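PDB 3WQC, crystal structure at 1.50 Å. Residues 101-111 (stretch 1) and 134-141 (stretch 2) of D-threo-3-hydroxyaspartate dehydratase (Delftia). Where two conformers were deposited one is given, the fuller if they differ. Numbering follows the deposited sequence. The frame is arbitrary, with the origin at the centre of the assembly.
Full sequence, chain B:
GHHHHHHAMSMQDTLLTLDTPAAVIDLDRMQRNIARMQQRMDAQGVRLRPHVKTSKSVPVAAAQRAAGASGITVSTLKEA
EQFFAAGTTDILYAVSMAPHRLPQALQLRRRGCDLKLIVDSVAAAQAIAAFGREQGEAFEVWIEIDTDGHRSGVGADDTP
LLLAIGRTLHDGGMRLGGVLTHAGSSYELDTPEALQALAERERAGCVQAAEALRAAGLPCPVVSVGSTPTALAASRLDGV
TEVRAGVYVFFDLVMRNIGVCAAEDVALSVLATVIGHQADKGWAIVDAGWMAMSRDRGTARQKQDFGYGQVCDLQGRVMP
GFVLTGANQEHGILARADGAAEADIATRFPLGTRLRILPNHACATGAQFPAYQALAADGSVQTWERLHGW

Stretch 1, residues 101-111: RLPQALQLRRR
Stretch 2 (134-141) EQGEAFEV

How do the two backbones meet? Stretch 1 is a helix from L102 to R110, held by regular i to i+4 bonds such as L106 N to L102 O at 2.8 Å and R110 N to L106 O at 2.9 Å. Stretch 2 enters as the last turn of another helix and leaves it at G136, whose phi/psi of 68/39 closes a Schellman motif; positive phi by itself favours glycine. The chain then extends through E137 (-125/122), A138 (-90/83) and F139 (-58/147) into a strand at E140 and V141. The register is set where the CA atoms of L106 and E137 lie 7.5 Å apart. Together the stretches bury 476 Å², most of it under R109, F139, L106 and E137.

What does R109 do with its long side chain? Its CA-to-CB bond points toward stretch 2, and chi angles of -74° (m), 177° (t) and 63° (p), with chi4 at 80°, bend the guanidinium over the extended segment. E137 meets it with chi1 t and chi2 p, so that R109 NE donates to E137 OE1 at 2.7 Å in a salt bridge, the carboxylate oxygen lying at the guanidinium edge near its plane. R109 NH2 adds a weak bond to the same E137 OE1 at 3.4 Å. F139 CA and E140 N lie over one face of the guanidinium, while NH1 is satisfied elsewhere in the structure. An arginine suits this place because its aliphatic part can pack as its charged end pairs: R109 CD lies 3.6 Å from F139 CD1.

How is the F139 ring accommodated by the helix? The CA-to-CB bond of F139 runs sideways, but chi1 of -71° (m) and chi2 of -83° bring the buried ring nearer to the helix. L102, with chi1 m and chi2 t, places CD2 over one ring face, 4.1 Å from F139 CZ. A105 CB comes to 4.2 Å from F139 CE1; its small side chain points toward stretch 2 and packs against the ring at an oblique angle. L106 CB sits 4.0 Å from F139 CZ, and the backbone atom L106 N lies at the ring edge. The flat aromatic side chain thus fills an apolar site lined by L102, A105 and L106 as well as by R109 CD.

What joins the apolar centre to the polar margin? L106, chi1 t and chi2 p, sends CD1 to 3.5 Å from E137 CB and CD2 to 3.8 Å from Q135 CG, packing against the aliphatic parts of two polar residues. Beyond it, R110 extends in the m, t, t rotamer, and its NH2 donates to Q135 O and to Q135 OE1, each at 3.1 Å. Q135, with chi1 and chi2 both m, curls so that its side-chain oxygen joins its carbonyl in receiving that group. Water 1 accepts from R110 NE at 3.1 Å and lies within hydrogen-bonding distance of Q135 O (3.1 Å) and E137 OE2 (2.9 Å).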

# COMPACT_ATOMS: atom_id res chain seq x y z
N ARG B 101 1.02 13.73 20.53
CA ARG B 101 0.26 12.53 20.82
C ARG B 101 0.15 12.24 22.32
O ARG B 101 -0.46 11.23 22.71
CB ARG B 101 0.86 11.32 20.09
CG ARG B 101 0.40 11.33 18.60
CD ARG B 101 0.77 10.05 17.86
NE ARG B 101 2.13 10.07 17.29
CZ ARG B 101 2.42 10.57 16.08
NH1 ARG B 101 1.46 11.14 15.31
NH2 ARG B 101 3.68 10.44 15.63
N LEU B 102 0.76 13.10 23.17
CA LEU B 102 0.72 12.79 24.62
C LEU B 102 -0.71 12.71 25.23
O LEU B 102 -0.97 11.85 26.04
CB LEU B 102 1.62 13.77 25.39
CG LEU B 102 3.10 13.35 25.27
CD1 LEU B 102 4.00 14.53 25.67
CD2 LEU B 102 3.40 12.13 26.19
N PRO B 103 -1.64 13.59 24.79
CA PRO B 103 -3.02 13.44 25.36
C PRO B 103 -3.59 12.09 25.03
O PRO B 103 -4.23 11.48 25.90
CB PRO B 103 -3.80 14.60 24.68
CG PRO B 103 -2.68 15.74 24.49
CD PRO B 103 -1.47 14.85 24.03
N GLN B 104 -3.39 11.56 23.82
CA GLN B 104 -3.95 10.22 23.52
C GLN B 104 -3.28 9.14 24.35
O GLN B 104 -3.94 8.25 24.86
CB GLN B 104 -3.75 9.91 22.03
CG GLN B 104 -4.59 8.67 21.80
CD GLN B 104 -4.54 8.12 20.40
OE1 GLN B 104 -5.21 7.04 20.07
NE2 GLN B 104 -3.80 8.85 19.52
N ALA B 105 -1.93 9.24 24.55
CA ALA B 105 -1.26 8.22 25.38
C ALA B 105 -1.78 8.35 26.83
O ALA B 105 -1.95 7.29 27.45
CB ALA B 105 0.24 8.49 25.33
N LEU B 106 -1.96 9.58 27.31
CA LEU B 106 -2.50 9.80 28.70
C LEU B 106 -3.87 9.13 28.80
O LEU B 106 -4.15 8.41 29.82
CB LEU B 106 -2.55 11.30 28.98
CG LEU B 106 -3.17 11.65 30.34
CD1 LEU B 106 -2.34 11.07 31.49
CD2 LEU B 106 -3.41 13.15 30.43
N GLN B 107 -4.74 9.38 27.82
CA GLN B 107 -6.09 8.82 27.94
C GLN B 107 -6.08 7.30 27.98
O GLN B 107 -6.84 6.69 28.75
CB GLN B 107 -6.90 9.30 26.73
CG GLN B 107 -7.11 10.82 26.77
CD GLN B 107 -7.28 11.46 25.38
OE1 GLN B 107 -7.43 10.76 24.37
NE2 GLN B 107 -7.25 12.82 25.34
N LEU B 108 -5.25 6.66 27.12
CA LEU B 108 -5.14 5.19 27.11
C LEU B 108 -4.70 4.72 28.53
O LEU B 108 -5.24 3.74 29.05
CB LEU B 108 -4.15 4.74 26.06
CG LEU B 108 -4.81 4.59 24.70
CD1 LEU B 108 -3.70 4.61 23.66
CD2 LEU B 108 -5.58 3.23 24.58
N ARG B 109 -3.64 5.37 29.08
CA ARG B 109 -3.20 4.91 30.43
C ARG B 109 -4.32 5.10 31.51
O ARG B 109 -4.47 4.20 32.38
CB ARG B 109 -1.90 5.68 30.84
CG ARG B 109 -0.71 5.15 30.04
CD ARG B 109 0.59 5.92 30.34
NE ARG B 109 0.94 5.74 31.77
CZ ARG B 109 1.55 4.65 32.28
NH1 ARG B 109 2.00 3.63 31.47
NH2 ARG B 109 1.74 4.56 33.62
N ARG B 110 -5.04 6.22 31.44
CA ARG B 110 -6.08 6.51 32.40
C ARG B 110 -7.21 5.51 32.28
O ARG B 110 -7.83 5.23 33.32
CB ARG B 110 -6.60 7.93 32.27
CG ARG B 110 -5.60 8.99 32.70
CD ARG B 110 -6.18 10.43 32.47
NE ARG B 110 -5.43 11.51 33.15
CZ ARG B 110 -5.63 12.82 33.01
NH1 ARG B 110 -6.60 13.26 32.23
NH2 ARG B 110 -4.77 13.71 33.67
N ARG B 111 -7.45 4.93 31.11
CA ARG B 111 -8.46 3.84 30.94
C ARG B 111 -7.98 2.46 31.33
O ARG B 111 -8.75 1.51 31.32
CB ARG B 111 -8.85 3.66 29.39
CG ARG B 111 -9.54 4.75 28.80
CD ARG B 111 -10.33 4.19 27.59
NE ARG B 111 -9.72 3.85 26.35
CZ ARG B 111 -9.17 4.77 25.50
NH1 ARG B 111 -9.00 6.09 25.85
NH2 ARG B 111 -8.74 4.38 24.35
N GLU B 134 2.33 18.00 34.72
CA GLU B 134 1.08 18.80 34.59
C GLU B 134 -0.16 17.98 34.87
O GLU B 134 -1.14 18.47 35.48
CB GLU B 134 0.98 19.50 33.21
CG GLU B 134 -0.17 20.40 33.02
CD GLU B 134 -0.37 20.79 31.50
OE1 GLU B 134 -0.79 19.98 30.58
OE2 GLU B 134 -0.11 21.95 31.20
N GLN B 135 -0.17 16.77 34.31
CA GLN B 135 -1.36 15.88 34.34
C GLN B 135 -1.39 14.87 35.47
O GLN B 135 -2.32 14.09 35.57
CB GLN B 135 -1.46 15.12 33.00
CG GLN B 135 -1.59 16.12 31.84
CD GLN B 135 -2.87 16.91 31.87
OE1 GLN B 135 -3.90 16.39 32.34
NE2 GLN B 135 -2.81 18.19 31.46
N GLY B 136 -0.34 14.83 36.30
CA GLY B 136 -0.24 13.85 37.40
C GLY B 136 -0.07 12.41 36.92
O GLY B 136 -0.67 11.47 37.47
N GLU B 137 0.72 12.25 35.85
CA GLU B 137 0.91 10.92 35.26
C GLU B 137 2.40 10.59 35.20
O GLU B 137 3.17 11.33 34.58
CB GLU B 137 0.34 10.82 33.80
CG GLU B 137 0.40 9.43 33.19
CD GLU B 137 -0.52 8.43 33.88
OE1 GLU B 137 -0.34 7.20 33.67
OE2 GLU B 137 -1.46 8.86 34.59
N ALA B 138 2.79 9.47 35.83
CA ALA B 138 4.16 8.98 35.76
C ALA B 138 4.20 8.04 34.54
O ALA B 138 4.06 6.81 34.64
CB ALA B 138 4.58 8.27 37.02
N PHE B 139 4.36 8.63 33.37
CA PHE B 139 4.49 7.78 32.16
C PHE B 139 5.64 6.81 32.27
O PHE B 139 6.72 7.22 32.84
CB PHE B 139 4.79 8.66 30.92
CG PHE B 139 3.58 9.49 30.49
CD1 PHE B 139 2.60 8.87 29.66
CD2 PHE B 139 3.43 10.86 30.83
CE1 PHE B 139 1.49 9.64 29.19
CE2 PHE B 139 2.34 11.58 30.41
CZ PHE B 139 1.36 10.99 29.59
N GLU B 140 5.51 5.61 31.66
CA GLU B 140 6.64 4.70 31.58
C GLU B 140 7.29 4.95 30.22
O GLU B 140 6.59 4.89 29.15
CB GLU B 140 6.19 3.25 31.69
CG GLU B 140 7.42 2.34 31.61
CD GLU B 140 7.12 0.90 31.95
OE1 GLU B 140 8.03 0.05 31.63
OE2 GLU B 140 6.07 0.57 32.61
N VAL B 141 8.59 5.19 30.19
CA VAL B 141 9.30 5.56 28.99
C VAL B 141 10.56 4.71 28.93
O VAL B 141 11.27 4.55 29.94
CB VAL B 141 9.67 7.06 28.97
CG1 VAL B 141 10.33 7.45 27.64
CG2 VAL B 141 8.44 7.93 29.24
O HOH W 1 -3.14 11.11 35.16